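Local coordinates for protein polysaccharide deacetylase (Ammonifex degensii, PDB 4WCJ) that binds a zinc ion and, as a family 4 carbohydrate esterase, probably removes acetyl groups from the N-acetylglucosamine units of poly-beta-1,6-N-acetyl-D-glucosamine, at residues 40-45 with 59-64; 77-82 with 200-205; 103-108 with 143-148; 180-185 with 213-218. All blocks are in the same frame, centred on the assembly; numbering follows the deposited sequence.

Contact 1: residues 40-45 with 59-64; sequences LCYHRV and AQQLDY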
loop_
_atom_site.group_PDB
_atom_site.type_symbol
_atom_site.label_atom_id
_atom_site.label_comp_id
_atom_site.label_asym_id
_atom_site.label_seq_id
_atom_site.Cartn_x
_atom_site.Cartn_y
_atom_site.Cartn_z
ATOM N N LEU A 40 -2.959 -4.810 -4.976
ATOM C CA LEU A 40 -2.302 -3.987 -5.992
ATOM C C LEU A 40 -1.549 -2.830 -5.352
ATOM O O LEU A 40 -2.031 -2.222 -4.398
ATOM C CB LEU A 40 -3.322 -3.453 -6.997
ATOM C CG LEU A 40 -4.261 -4.483 -7.626
ATOM C CD1 LEU A 40 -5.257 -3.809 -8.565
ATOM C CD2 LEU A 40 -3.482 -5.558 -8.347
ATOM N N CYS A 41 -0.357 -2.549 -5.867
ATOM C CA CYS A 41 0.428 -1.411 -5.419
ATOM C C CYS A 41 0.584 -0.387 -6.541
ATOM O O CYS A 41 1.275 -0.631 -7.537
ATOM C CB CYS A 41 1.804 -1.852 -4.918
ATOM S SG CYS A 41 2.883 -0.473 -4.457
ATOM N N TYR A 42 -0.078 0.752 -6.363
ATOM C CA TYR A 42 0.048 1.911 -7.244
ATOM C C TYR A 42 0.879 2.998 -6.562
ATOM O O TYR A 42 1.101 2.950 -5.347
ATOM C CB TYR A 42 -1.325 2.484 -7.609
ATOM C CG TYR A 42 -2.249 1.584 -8.394
ATOM C CD1 TYR A 42 -2.205 1.554 -9.786
ATOM C CD2 TYR A 42 -3.190 0.790 -7.749
ATOM C CE1 TYR A 42 -3.062 0.744 -10.513
ATOM C CE2 TYR A 42 -4.048 -0.029 -8.468
ATOM C CZ TYR A 42 -3.982 -0.043 -9.849
ATOM O OH TYR A 42 -4.834 -0.850 -10.570
ATOM N N HIS A 43 1.358 3.965 -7.340
ATOM C CA HIS A 43 2.060 5.117 -6.780
ATOM C C HIS A 43 1.399 6.416 -7.209
ATOM O O HIS A 43 0.824 7.143 -6.397
ATOM C CB HIS A 43 3.532 5.117 -7.204
ATOM C CG HIS A 43 4.356 4.100 -6.483
ATOM N ND1 HIS A 43 4.441 2.787 -6.890
ATOM C CD2 HIS A 43 5.120 4.200 -5.370
ATOM C CE1 HIS A 43 5.225 2.122 -6.059
ATOM N NE2 HIS A 43 5.652 2.956 -5.130
ATOM N N ARG A 44 1.471 6.692 -8.505
ATOM C CA ARG A 44 0.958 7.942 -9.045
ATOM C C ARG A 44 -0.089 7.706 -10.106
ATOM O O ARG A 44 -0.022 6.739 -10.861
ATOM C CB ARG A 44 2.092 8.778 -9.637
ATOM C CG ARG A 44 3.165 9.119 -8.628
ATOM C CD ARG A 44 4.469 9.488 -9.300
ATOM N NE ARG A 44 5.537 9.613 -8.317
ATOM C CZ ARG A 44 6.812 9.319 -8.562
ATOM N NH1 ARG A 44 7.726 9.462 -7.609
ATOM N NH2 ARG A 44 7.174 8.894 -9.767
ATOM N N VAL A 45 -1.049 8.614 -10.162
ATOM C CA VAL A 45 -2.019 8.618 -11.238
ATOM C C VAL A 45 -1.817 9.924 -12.000
ATOM O O VAL A 45 -2.362 10.972 -11.640
ATOM C CB VAL A 45 -3.442 8.469 -10.707
ATOM C CG1 VAL A 45 -4.423 8.469 -11.852
ATOM C CG2 VAL A 45 -3.548 7.172 -9.917
ATOM N N ALA A 59 -9.009 3.980 -14.008
ATOM C CA ALA A 59 -10.449 3.736 -13.919
ATOM C C ALA A 59 -10.866 2.518 -14.740
ATOM O O ALA A 59 -11.723 1.740 -14.318
ATOM C CB ALA A 59 -11.228 4.969 -14.364
ATOM N N GLN A 60 -10.254 2.350 -15.909
ATOM C CA GLN A 60 -10.537 1.190 -16.748
ATOM C C GLN A 60 -10.103 -0.111 -16.073
ATOM O O GLN A 60 -10.796 -1.123 -16.172
ATOM C CB GLN A 60 -9.865 1.342 -18.113
ATOM C CG GLN A 60 -10.566 2.340 -19.026
ATOM C CD GLN A 60 -9.925 2.447 -20.395
ATOM O OE1 GLN A 60 -8.984 1.724 -20.710
ATOM N NE2 GLN A 60 -10.435 3.358 -21.217
ATOM N N GLN A 61 -8.965 -0.081 -15.378
ATOM C CA GLN A 61 -8.501 -1.248 -14.629
ATOM C C GLN A 61 -9.466 -1.644 -13.522
ATOM O O GLN A 61 -9.794 -2.820 -13.358
ATOM C CB GLN A 61 -7.117 -0.990 -14.032
ATOM C CG GLN A 61 -6.001 -1.046 -15.053
ATOM C CD GLN A 61 -4.632 -0.982 -14.416
ATOM O OE1 GLN A 61 -4.506 -0.790 -13.204
ATOM N NE2 GLN A 61 -3.592 -1.141 -15.230
ATOM N N LEU A 62 -9.914 -0.657 -12.758
ATOM C CA LEU A 62 -10.872 -0.903 -11.693
ATOM C C LEU A 62 -12.172 -1.427 -12.281
ATOM O O LEU A 62 -12.733 -2.405 -11.792
ATOM C CB LEU A 62 -11.126 0.370 -10.887
ATOM C CG LEU A 62 -9.883 0.981 -10.244
ATOM C CD1 LEU A 62 -10.263 2.216 -9.427
ATOM C CD2 LEU A 62 -9.172 -0.043 -9.379
ATOM N N ASP A 63 -12.629 -0.779 -13.346
ATOM C CA ASP A 63 -13.858 -1.187 -14.008
ATOM C C ASP A 63 -13.756 -2.614 -14.533
ATOM O O ASP A 63 -14.686 -3.399 -14.366
ATOM C CB ASP A 63 -14.203 -0.223 -15.145
ATOM C CG ASP A 63 -14.659 1.133 -14.637
ATOM O OD1 ASP A 63 -15.017 1.228 -13.445
ATOM O OD2 ASP A 63 -14.662 2.103 -15.425
ATOM N N TYR A 64 -12.630 -2.956 -15.155
ATOM C CA TYR A 64 -12.469 -4.303 -15.692
ATOM C C TYR A 64 -12.559 -5.348 -14.588
ATOM O O TYR A 64 -13.264 -6.339 -14.725
ATOM C CB TYR A 64 -11.143 -4.456 -16.438
ATOM C CG TYR A 64 -10.945 -5.858 -16.966
ATOM C CD1 TYR A 64 -11.657 -6.307 -18.072
ATOM C CD2 TYR A 64 -10.065 -6.739 -16.348
ATOM C CE1 TYR A 64 -11.493 -7.589 -18.555
ATOM C CE2 TYR A 64 -9.893 -8.029 -16.827
ATOM C CZ TYR A 64 -10.611 -8.446 -17.929
ATOM O OH TYR A 64 -10.449 -9.724 -18.411
#
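A single buried hydrogen bond between Tyr42 and Gln61 ties the strand 36-42 to the helix 55-67, which lies against the outer side of the barrel sheet. The phenol OH of Tyr42 donates to the amide oxygen OE1 of Gln61 over 2.7 Å, meeting it nearly head-on, with a C=O...donor angle of 163°. OE1 comes to the edge of the ring, in its plane, at 3.4 Å from CE1 of Tyr42, while the ring and amide planes are turned 44° apart. The glutamine chain is extended beyond CG (chi2 -172°), which carries its amide from the helix to the phenol, and the two side chains run past each other in opposite directions. Phe58 meets the Tyr42 ring edge-to-face, Phe97 of strand 91-99 packs on it as well, and Ile53 and Val248 touch both Tyr42 and Gln61. A phenylalanine here would probably keep the ring packing but leave the buried OE1 of Gln61 without its phenol donor and its amide freer to turn. With the zinc ion about 11 Å from the tyrosine side chain, the bond looks like part of the scaffold, a strand-to-helix contact of the beta/alpha barrel of family 4 carbohydrate esterases.

Contact 2: residues 77-82 with 200-205; sequences EAEDYL and KTRYFA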
loop_
_atom_site.group_PDB
_atom_site.type_symbol
_atom_site.label_atom_id
_atom_site.label_comp_id
_atom_site.label_asym_id
_atom_site.label_seq_id
_atom_site.Cartn_x
_atom_site.Cartn_y
_atom_site.Cartn_z
ATOM N N GLU A 77 -11.053 -6.008 6.146
ATOM C CA GLU A 77 -11.480 -7.283 5.573
ATOM C C GLU A 77 -10.267 -8.117 5.184
ATOM O O GLU A 77 -10.234 -9.328 5.416
ATOM C CB GLU A 77 -12.387 -7.061 4.353
ATOM C CG GLU A 77 -13.842 -6.781 4.717
ATOM C CD GLU A 77 -14.710 -6.409 3.524
ATOM O OE1 GLU A 77 -14.178 -5.939 2.502
ATOM O OE2 GLU A 77 -15.946 -6.578 3.614
ATOM N N ALA A 78 -9.269 -7.448 4.615
ATOM C CA ALA A 78 -8.049 -8.124 4.186
ATOM C C ALA A 78 -7.328 -8.743 5.372
ATOM O O ALA A 78 -6.835 -9.873 5.289
ATOM C CB ALA A 78 -7.129 -7.153 3.452
ATOM N N GLU A 79 -7.265 -7.996 6.471
ATOM C CA GLU A 79 -6.586 -8.463 7.672
ATOM C C GLU A 79 -7.313 -9.652 8.269
ATOM O O GLU A 79 -6.692 -10.636 8.658
ATOM C CB GLU A 79 -6.481 -7.361 8.729
ATOM C CG GLU A 79 -5.618 -7.774 9.926
ATOM C CD GLU A 79 -5.773 -6.839 11.108
ATOM O OE1 GLU A 79 -5.631 -7.309 12.259
ATOM O OE2 GLU A 79 -6.029 -5.637 10.882
ATOM N N ASP A 80 -8.633 -9.554 8.352
ATOM C CA ASP A 80 -9.407 -10.654 8.895
ATOM C C ASP A 80 -9.373 -11.861 7.953
ATOM O O ASP A 80 -9.413 -13.003 8.405
ATOM C CB ASP A 80 -10.843 -10.209 9.171
ATOM C CG ASP A 80 -10.927 -9.189 10.282
ATOM O OD1 ASP A 80 -10.005 -9.150 11.123
ATOM O OD2 ASP A 80 -11.905 -8.419 10.312
ATOM N N TYR A 81 -9.280 -11.608 6.651
ATOM C CA TYR A 81 -9.208 -12.691 5.676
ATOM C C TYR A 81 -7.891 -13.442 5.790
ATOM O O TYR A 81 -7.875 -14.659 5.947
ATOM C CB TYR A 81 -9.376 -12.158 4.254
ATOM C CG TYR A 81 -9.195 -13.204 3.174
ATOM C CD1 TYR A 81 -10.149 -14.183 2.961
ATOM C CD2 TYR A 81 -8.069 -13.200 2.358
ATOM C CE1 TYR A 81 -9.991 -15.138 1.970
ATOM C CE2 TYR A 81 -7.900 -14.155 1.362
ATOM C CZ TYR A 81 -8.864 -15.119 1.175
ATOM O OH TYR A 81 -8.720 -16.063 0.193
ATOM N N LEU A 82 -6.791 -12.698 5.722
ATOM C CA LEU A 82 -5.454 -13.285 5.768
ATOM C C LEU A 82 -5.158 -13.929 7.114
ATOM O O LEU A 82 -4.370 -14.871 7.204
ATOM C CB LEU A 82 -4.406 -12.225 5.455
ATOM C CG LEU A 82 -4.404 -11.798 3.989
ATOM C CD1 LEU A 82 -3.244 -10.860 3.710
ATOM C CD2 LEU A 82 -4.327 -13.016 3.082
ATOM N N LYS A 200 -4.684 4.370 15.747
ATOM C CA LYS A 200 -3.525 3.486 15.805
ATOM C C LYS A 200 -3.259 2.923 14.412
ATOM O O LYS A 200 -4.186 2.568 13.689
ATOM C CB LYS A 200 -3.749 2.352 16.810
ATOM N N THR A 201 -1.990 2.839 14.037
ATOM C CA THR A 201 -1.619 2.398 12.694
ATOM C C THR A 201 -1.392 0.890 12.645
ATOM O O THR A 201 -0.407 0.393 13.181
ATOM C CB THR A 201 -0.342 3.113 12.208
ATOM O OG1 THR A 201 -0.484 4.524 12.399
ATOM C CG2 THR A 201 -0.065 2.807 10.735
ATOM N N ARG A 202 -2.288 0.162 11.986
ATOM C CA ARG A 202 -2.160 -1.297 11.929
ATOM C C ARG A 202 -1.243 -1.799 10.805
ATOM O O ARG A 202 -0.704 -2.916 10.877
ATOM C CB ARG A 202 -3.545 -1.933 11.769
ATOM C CG ARG A 202 -4.488 -1.683 12.931
ATOM C CD ARG A 202 -5.833 -2.382 12.732
ATOM N NE ARG A 202 -5.788 -3.813 13.024
ATOM C CZ ARG A 202 -5.805 -4.327 14.252
ATOM N NH1 ARG A 202 -5.776 -5.643 14.431
ATOM N NH2 ARG A 202 -5.846 -3.524 15.311
ATOM N N TYR A 203 -1.039 -0.982 9.771
ATOM C CA TYR A 203 -0.447 -1.497 8.538
ATOM C C TYR A 203 0.828 -0.785 8.108
ATOM O O TYR A 203 0.906 0.441 8.146
ATOM C CB TYR A 203 -1.483 -1.417 7.418
ATOM C CG TYR A 203 -2.805 -2.011 7.835
ATOM C CD1 TYR A 203 -2.861 -3.281 8.383
ATOM C CD2 TYR A 203 -3.988 -1.297 7.710
ATOM C CE1 TYR A 203 -4.059 -3.839 8.789
ATOM C CE2 TYR A 203 -5.187 -1.845 8.108
ATOM C CZ TYR A 203 -5.219 -3.116 8.647
ATOM O OH TYR A 203 -6.427 -3.660 9.053
ATOM N N PHE A 204 1.811 -1.567 7.657
ATOM C CA PHE A 204 3.097 -1.023 7.230
ATOM C C PHE A 204 3.512 -1.584 5.873
ATOM O O PHE A 204 3.306 -2.766 5.595
ATOM C CB PHE A 204 4.181 -1.341 8.276
ATOM C CG PHE A 204 5.517 -0.701 7.989
ATOM C CD1 PHE A 204 6.440 -1.313 7.143
ATOM C CD2 PHE A 204 5.866 0.490 8.599
ATOM C CE1 PHE A 204 7.658 -0.726 6.893
ATOM C CE2 PHE A 204 7.093 1.079 8.351
ATOM C CZ PHE A 204 7.984 0.478 7.498
ATOM N N ALA A 205 4.101 -0.729 5.037
ATOM C CA ALA A 205 4.657 -1.151 3.745
ATOM C C ALA A 205 6.123 -0.766 3.656
ATOM O O ALA A 205 6.487 0.393 3.878
ATOM C CB ALA A 205 3.882 -0.537 2.591
#
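Glu79 lays its carboxylate edge to edge against the guanidinium of Arg202, the two planes only 11° apart, and also receives the phenol of Tyr203. The arginine grips side-on: NH1 gives an almost straight bond to OE1 of Glu79 (2.7 Å, 178°), and NE of Arg202 reaches OE2 of Glu79 at 2.8 Å. Both oxygens use their syn lone pairs for this salt bridge. The anti lone pair of Glu79 OE2 remains for Tyr203 OH, which donates to it over 2.7 Å, so this one oxygen takes two strong bonds. Here the carboxylate stands steeply to the phenol ring, with OE2 at the ring edge. A bend in the arginine chain at chi3 (78°) turns NE and NH1 toward the acid, while CB of Arg202 sits over the centre of one face of the Tyr203 ring. Gripped from two directions, the carboxylate is fixed in rotation, and its charge is probably stabilised by the guanidinium. Helix 75-82 is thereby joined to the start of strand 203-205: Leu226 of the neighbouring strand 226-229 touches both Glu79 and Tyr203, and Leu120 and Phe122 of strand 119-123 pack against the tyrosine.

Contact 3: residues 103-108 with 143-148; sequences SVYRHA and IKEMVA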
loop_
_atom_site.group_PDB
_atom_site.type_symbol
_atom_site.label_atom_id
_atom_site.label_comp_id
_atom_site.label_asym_id
_atom_site.label_seq_id
_atom_site.Cartn_x
_atom_site.Cartn_y
_atom_site.Cartn_z
ATOM N N SER A 103 -1.306 13.204 -6.515
ATOM C CA SER A 103 -2.204 12.658 -7.528
ATOM C C SER A 103 -3.148 11.621 -6.944
ATOM O O SER A 103 -4.198 11.370 -7.515
ATOM C CB SER A 103 -1.427 12.038 -8.699
ATOM O OG SER A 103 -0.719 10.876 -8.286
ATOM N N VAL A 104 -2.779 10.994 -5.822
ATOM C CA VAL A 104 -3.727 10.088 -5.172
ATOM C C VAL A 104 -4.983 10.867 -4.765
ATOM O O VAL A 104 -6.103 10.380 -4.921
ATOM C CB VAL A 104 -3.102 9.377 -3.944
ATOM C CG1 VAL A 104 -4.122 8.441 -3.278
ATOM C CG2 VAL A 104 -1.872 8.596 -4.370
ATOM N N TYR A 105 -4.808 12.085 -4.253
ATOM C CA TYR A 105 -5.944 12.931 -3.904
ATOM C C TYR A 105 -6.629 13.518 -5.135
ATOM O O TYR A 105 -7.849 13.445 -5.271
ATOM C CB TYR A 105 -5.502 14.067 -2.981
ATOM C CG TYR A 105 -6.595 15.053 -2.651
ATOM C CD1 TYR A 105 -7.572 14.753 -1.709
ATOM C CD2 TYR A 105 -6.651 16.290 -3.282
ATOM C CE1 TYR A 105 -8.578 15.663 -1.410
ATOM C CE2 TYR A 105 -7.649 17.206 -2.987
ATOM C CZ TYR A 105 -8.607 16.889 -2.048
ATOM O OH TYR A 105 -9.596 17.801 -1.765
ATOM N N ARG A 106 -5.833 14.104 -6.024
ATOM C CA ARG A 106 -6.371 14.880 -7.140
ATOM C C ARG A 106 -7.004 14.014 -8.230
ATOM O O ARG A 106 -8.005 14.409 -8.839
ATOM C CB ARG A 106 -5.271 15.760 -7.736
ATOM C CG ARG A 106 -5.743 16.712 -8.824
ATOM C CD ARG A 106 -4.657 17.713 -9.203
ATOM N NE ARG A 106 -4.291 18.579 -8.082
ATOM C CZ ARG A 106 -3.499 19.640 -8.189
ATOM N NH1 ARG A 106 -3.220 20.377 -7.120
ATOM N NH2 ARG A 106 -2.989 19.972 -9.367
ATOM N N HIS A 107 -6.454 12.825 -8.448
ATOM C CA HIS A 107 -6.874 11.996 -9.569
ATOM C C HIS A 107 -7.371 10.600 -9.192
ATOM O O HIS A 107 -8.360 10.134 -9.743
ATOM C CB HIS A 107 -5.723 11.867 -10.571
ATOM C CG HIS A 107 -5.260 13.175 -11.134
ATOM N ND1 HIS A 107 -6.123 14.098 -11.689
ATOM C CD2 HIS A 107 -4.019 13.709 -11.247
ATOM C CE1 HIS A 107 -5.437 15.144 -12.111
ATOM N NE2 HIS A 107 -4.157 14.932 -11.857
ATOM N N ALA A 108 -6.680 9.915 -8.281
ATOM C CA ALA A 108 -7.104 8.570 -7.900
ATOM C C ALA A 108 -8.387 8.587 -7.068
ATOM O O ALA A 108 -9.324 7.827 -7.327
ATOM C CB ALA A 108 -5.991 7.858 -7.138
ATOM N N ILE A 143 -5.346 14.233 3.105
ATOM C CA ILE A 143 -5.409 12.863 3.619
ATOM C C ILE A 143 -6.626 12.697 4.544
ATOM O O ILE A 143 -7.389 11.723 4.428
ATOM C CB ILE A 143 -4.115 12.506 4.363
ATOM C CG1 ILE A 143 -2.966 12.346 3.362
ATOM C CG2 ILE A 143 -4.295 11.224 5.182
ATOM C CD1 ILE A 143 -1.605 12.345 3.994
ATOM N N LYS A 144 -6.816 13.665 5.438
ATOM C CA LYS A 144 -7.951 13.652 6.350
ATOM C C LYS A 144 -9.276 13.599 5.604
ATOM O O LYS A 144 -10.193 12.887 6.021
ATOM C CB LYS A 144 -7.916 14.872 7.276
ATOM C CG LYS A 144 -6.859 14.783 8.367
ATOM C CD LYS A 144 -6.718 16.085 9.125
ATOM C CE LYS A 144 -5.576 16.015 10.128
ATOM N NZ LYS A 144 -5.472 17.240 10.962
ATOM N N GLU A 145 -9.384 14.342 4.509
ATOM C CA GLU A 145 -10.629 14.367 3.743
ATOM C C GLU A 145 -10.892 12.985 3.140
ATOM O O GLU A 145 -12.031 12.509 3.097
ATOM C CB GLU A 145 -10.571 15.440 2.653
ATOM C CG GLU A 145 -11.704 15.364 1.653
ATOM C CD GLU A 145 -11.598 16.406 0.553
ATOM O OE1 GLU A 145 -12.399 16.330 -0.402
ATOM O OE2 GLU A 145 -10.724 17.301 0.643
ATOM N N MET A 146 -9.836 12.326 2.684
ATOM C CA MET A 146 -10.001 10.995 2.120
ATOM C C MET A 146 -10.365 9.971 3.186
ATOM O O MET A 146 -11.203 9.099 2.953
ATOM C CB MET A 146 -8.736 10.577 1.374
ATOM C CG MET A 146 -8.545 11.375 0.096
ATOM S SD MET A 146 -7.210 10.735 -0.947
ATOM C CE MET A 146 -5.792 11.095 0.104
ATOM N N VAL A 147 -9.737 10.069 4.354
ATOM C CA VAL A 147 -10.094 9.203 5.476
ATOM C C VAL A 147 -11.560 9.428 5.893
ATOM O O VAL A 147 -12.298 8.481 6.180
ATOM C CB VAL A 147 -9.142 9.431 6.679
ATOM C CG1 VAL A 147 -9.640 8.725 7.912
ATOM C CG2 VAL A 147 -7.738 8.943 6.344
ATOM N N ALA A 148 -12.001 10.682 5.890
ATOM C CA ALA A 148 -13.373 11.006 6.283
ATOM C C ALA A 148 -14.455 10.377 5.400
ATOM O O ALA A 148 -15.627 10.290 5.806
ATOM C CB ALA A 148 -13.556 12.525 6.312
#
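Tyr105 meets the helix 143-148 in two ways, by a hydrogen bond from its hydroxyl and by apolar and sulfur contacts along its ring edge. The polar part is one bond: Tyr105 OH donates to OE2 of Glu145 over 2.7 Å. The donor approaches from above the carboxylate, 37° out of its plane, and the carboxylate is turned 78° from the ring. The extended chain of Glu145 crosses the tyrosine at about a right angle and brings its CD to the ring edge, 3.7 Å from CE1 of Tyr105.

The apolar part centres on Met146. Its CG lies at the same ring edge, 4.0 Å from CD1 of Tyr105, and its SD makes an edge-on Met-aromatic contact, 5.4 Å from the centroid of the Tyr105 ring. SD also packs 4.5 Å from CG1 of Val104. Beneath the two helices, whose axes are 53° apart, Phe119 and Phe121 of strand 119-123 touch both Val104 and Met146.

Exchanging the tyrosine for an alanine is likely to leave Glu145 without its phenol donor and open a gap beside Met146. The contact thus grades from an apolar inner side, formed by Val104, Met146 and the ring edge, to a polar rim, where the exposed Glu145 carboxylate accepts the hydrogen bond from the phenol and this bond fixes the outer end of the ring.

Contact 4: residues 180-185 with 213-218; sequences RLFAED and PTTDEI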
loop_
_atom_site.group_PDB
_atom_site.type_symbol
_atom_site.label_atom_id
_atom_site.label_comp_id
_atom_site.label_asym_id
_atom_site.label_seq_id
_atom_site.Cartn_x
_atom_site.Cartn_y
_atom_site.Cartn_z
ATOM N N ARG A 180 18.314 0.205 15.153
ATOM C CA ARG A 180 17.875 1.221 16.104
ATOM C C ARG A 180 17.178 2.371 15.380
ATOM O O ARG A 180 16.072 2.775 15.754
ATOM C CB ARG A 180 19.067 1.739 16.909
ATOM C CG ARG A 180 18.774 2.913 17.833
ATOM C CD ARG A 180 20.055 3.325 18.547
ATOM N NE ARG A 180 19.912 4.537 19.350
ATOM C CZ ARG A 180 20.888 5.053 20.091
ATOM N NH1 ARG A 180 20.681 6.159 20.795
ATOM N NH2 ARG A 180 22.077 4.460 20.131
ATOM N N LEU A 181 17.831 2.884 14.340
ATOM C CA LEU A 181 17.288 3.969 13.530
ATOM C C LEU A 181 15.934 3.591 12.946
ATOM O O LEU A 181 15.024 4.424 12.870
ATOM C CB LEU A 181 18.265 4.340 12.407
ATOM C CG LEU A 181 17.741 5.280 11.312
ATOM C CD1 LEU A 181 17.409 6.657 11.878
ATOM C CD2 LEU A 181 18.717 5.394 10.140
ATOM N N PHE A 182 15.798 2.333 12.536
ATOM C CA PHE A 182 14.537 1.879 11.956
ATOM C C PHE A 182 13.429 1.845 12.997
ATOM O O PHE A 182 12.275 2.176 12.710
ATOM C CB PHE A 182 14.685 0.495 11.325
ATOM C CG PHE A 182 13.408 -0.031 10.737
ATOM C CD1 PHE A 182 12.964 0.426 9.503
ATOM C CD2 PHE A 182 12.643 -0.965 11.418
ATOM C CE1 PHE A 182 11.784 -0.044 8.956
ATOM C CE2 PHE A 182 11.471 -1.442 10.880
ATOM C CZ PHE A 182 11.030 -0.975 9.644
ATOM N N ALA A 183 13.788 1.429 14.207
ATOM C CA ALA A 183 12.825 1.348 15.292
ATOM C C ALA A 183 12.337 2.742 15.670
ATOM O O ALA A 183 11.142 2.949 15.883
ATOM C CB ALA A 183 13.430 0.648 16.492
ATOM N N GLU A 184 13.267 3.693 15.743
ATOM C CA GLU A 184 12.940 5.049 16.170
ATOM C C GLU A 184 12.079 5.747 15.123
ATOM O O GLU A 184 11.109 6.436 15.454
ATOM C CB GLU A 184 14.216 5.846 16.446
ATOM C CG GLU A 184 14.787 5.584 17.840
ATOM C CD GLU A 184 16.290 5.784 17.927
ATOM O OE1 GLU A 184 16.941 5.956 16.869
ATOM O OE2 GLU A 184 16.821 5.761 19.063
ATOM N N ASP A 185 12.435 5.548 13.860
ATOM C CA ASP A 185 11.683 6.120 12.746
ATOM C C ASP A 185 10.260 5.581 12.705
ATOM O O ASP A 185 9.304 6.326 12.492
ATOM C CB ASP A 185 12.401 5.819 11.434
ATOM C CG ASP A 185 11.681 6.377 10.229
ATOM O OD1 ASP A 185 10.812 5.665 9.686
ATOM O OD2 ASP A 185 12.001 7.512 9.820
ATOM N N PRO A 213 14.110 -10.372 8.898
ATOM C CA PRO A 213 13.473 -10.814 10.143
ATOM C C PRO A 213 13.663 -9.812 11.277
ATOM O O PRO A 213 12.808 -9.711 12.166
ATOM C CB PRO A 213 14.198 -12.129 10.449
ATOM C CG PRO A 213 14.559 -12.647 9.110
ATOM C CD PRO A 213 14.915 -11.449 8.290
ATOM N N THR A 214 14.761 -9.062 11.232
ATOM C CA THR A 214 15.037 -8.082 12.271
ATOM C C THR A 214 14.033 -6.943 12.176
ATOM O O THR A 214 13.441 -6.543 13.186
ATOM C CB THR A 214 16.472 -7.532 12.182
ATOM O OG1 THR A 214 17.402 -8.587 12.444
ATOM C CG2 THR A 214 16.680 -6.424 13.207
ATOM N N THR A 215 13.812 -6.434 10.969
ATOM C CA THR A 215 12.849 -5.344 10.799
ATOM C C THR A 215 11.411 -5.852 10.981
ATOM O O THR A 215 10.564 -5.132 11.529
ATOM C CB THR A 215 12.985 -4.614 9.424
ATOM O OG1 THR A 215 12.679 -5.503 8.344
ATOM C CG2 THR A 215 14.376 -4.046 9.258
ATOM N N ASP A 216 11.139 -7.086 10.554
ATOM C CA ASP A 216 9.818 -7.693 10.774
ATOM C C ASP A 216 9.460 -7.708 12.254
ATOM O O ASP A 216 8.316 -7.442 12.645
ATOM C CB ASP A 216 9.769 -9.129 10.251
ATOM C CG ASP A 216 9.761 -9.213 8.750
ATOM O OD1 ASP A 216 9.440 -8.205 8.079
ATOM O OD2 ASP A 216 10.071 -10.312 8.238
ATOM N N GLU A 217 10.452 -8.031 13.075
ATOM C CA GLU A 217 10.241 -8.157 14.508
ATOM C C GLU A 217 10.010 -6.797 15.149
ATOM O O GLU A 217 9.180 -6.658 16.041
ATOM C CB GLU A 217 11.435 -8.870 15.163
ATOM C CG GLU A 217 11.392 -8.910 16.680
ATOM C CD GLU A 217 10.255 -9.760 17.219
ATOM O OE1 GLU A 217 9.561 -10.424 16.419
ATOM O OE2 GLU A 217 10.071 -9.776 18.454
ATOM N N ILE A 218 10.740 -5.790 14.686
ATOM C CA ILE A 218 10.537 -4.442 15.180
ATOM C C ILE A 218 9.094 -4.023 14.904
ATOM O O ILE A 218 8.391 -3.517 15.798
ATOM C CB ILE A 218 11.525 -3.458 14.539
ATOM C CG1 ILE A 218 12.931 -3.715 15.086
ATOM C CG2 ILE A 218 11.102 -2.024 14.812
ATOM C CD1 ILE A 218 14.014 -2.968 14.339
#
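Phe182 carries its ring across to the helix 213-218, with CG anti to the backbone N (chi1 179°), and finds two partners there. Over one face lies Thr215, whose CB makes a CH-pi contact 4.2 Å from the centroid of the Phe182 ring and 28° off its normal; CG2 of the threonine stands above the same ring, offset toward the rim. The hydroxyl of Thr215 is engaged with Tyr206 instead. At the ring edge comes Ile218, with CD1 3.8 Å from CD2 of Phe182. The two helices, 179-197 and 213-221, flank strand 203-205 in the chain, an alpha-beta-alpha run of the barrel, and their segments here cross at -29° with axes 10.2 Å apart. Next along, Ala183 offers only a methyl group, and this small side chain lets the isoleucine come close: CG2 of Ile218 lies 3.8 Å from CA of Ala183. Last in line, Asp185 faces the metal-site loop, its carboxylate oxygens accepting from the backbone nitrogens of Tyr159 and Asp160.

How the contacts relate
Along the chain contact 1 closes before the others open, contact 3 is nested inside the long loop closed by contact 2, and contact 4 alternates with contact 2. Contacts 1 and 2 reach the same parallel sheet, their centres 20 Å apart, through strands 36-42 and 203-205. Contact 3 touches contact 1 directly, where Ser103 OG lies 3.0 Å from Val45 N, a probable hydrogen bond. Contact 4 meets contact 2 where the CZ atoms of Phe182 and Phe204 lie 4.0 Å apart, and it lies across the chain's centre from contact 1, about 31 Å between centres. Together they pack helices round the barrel that carries the zinc ligands Asp99, His157 and His162.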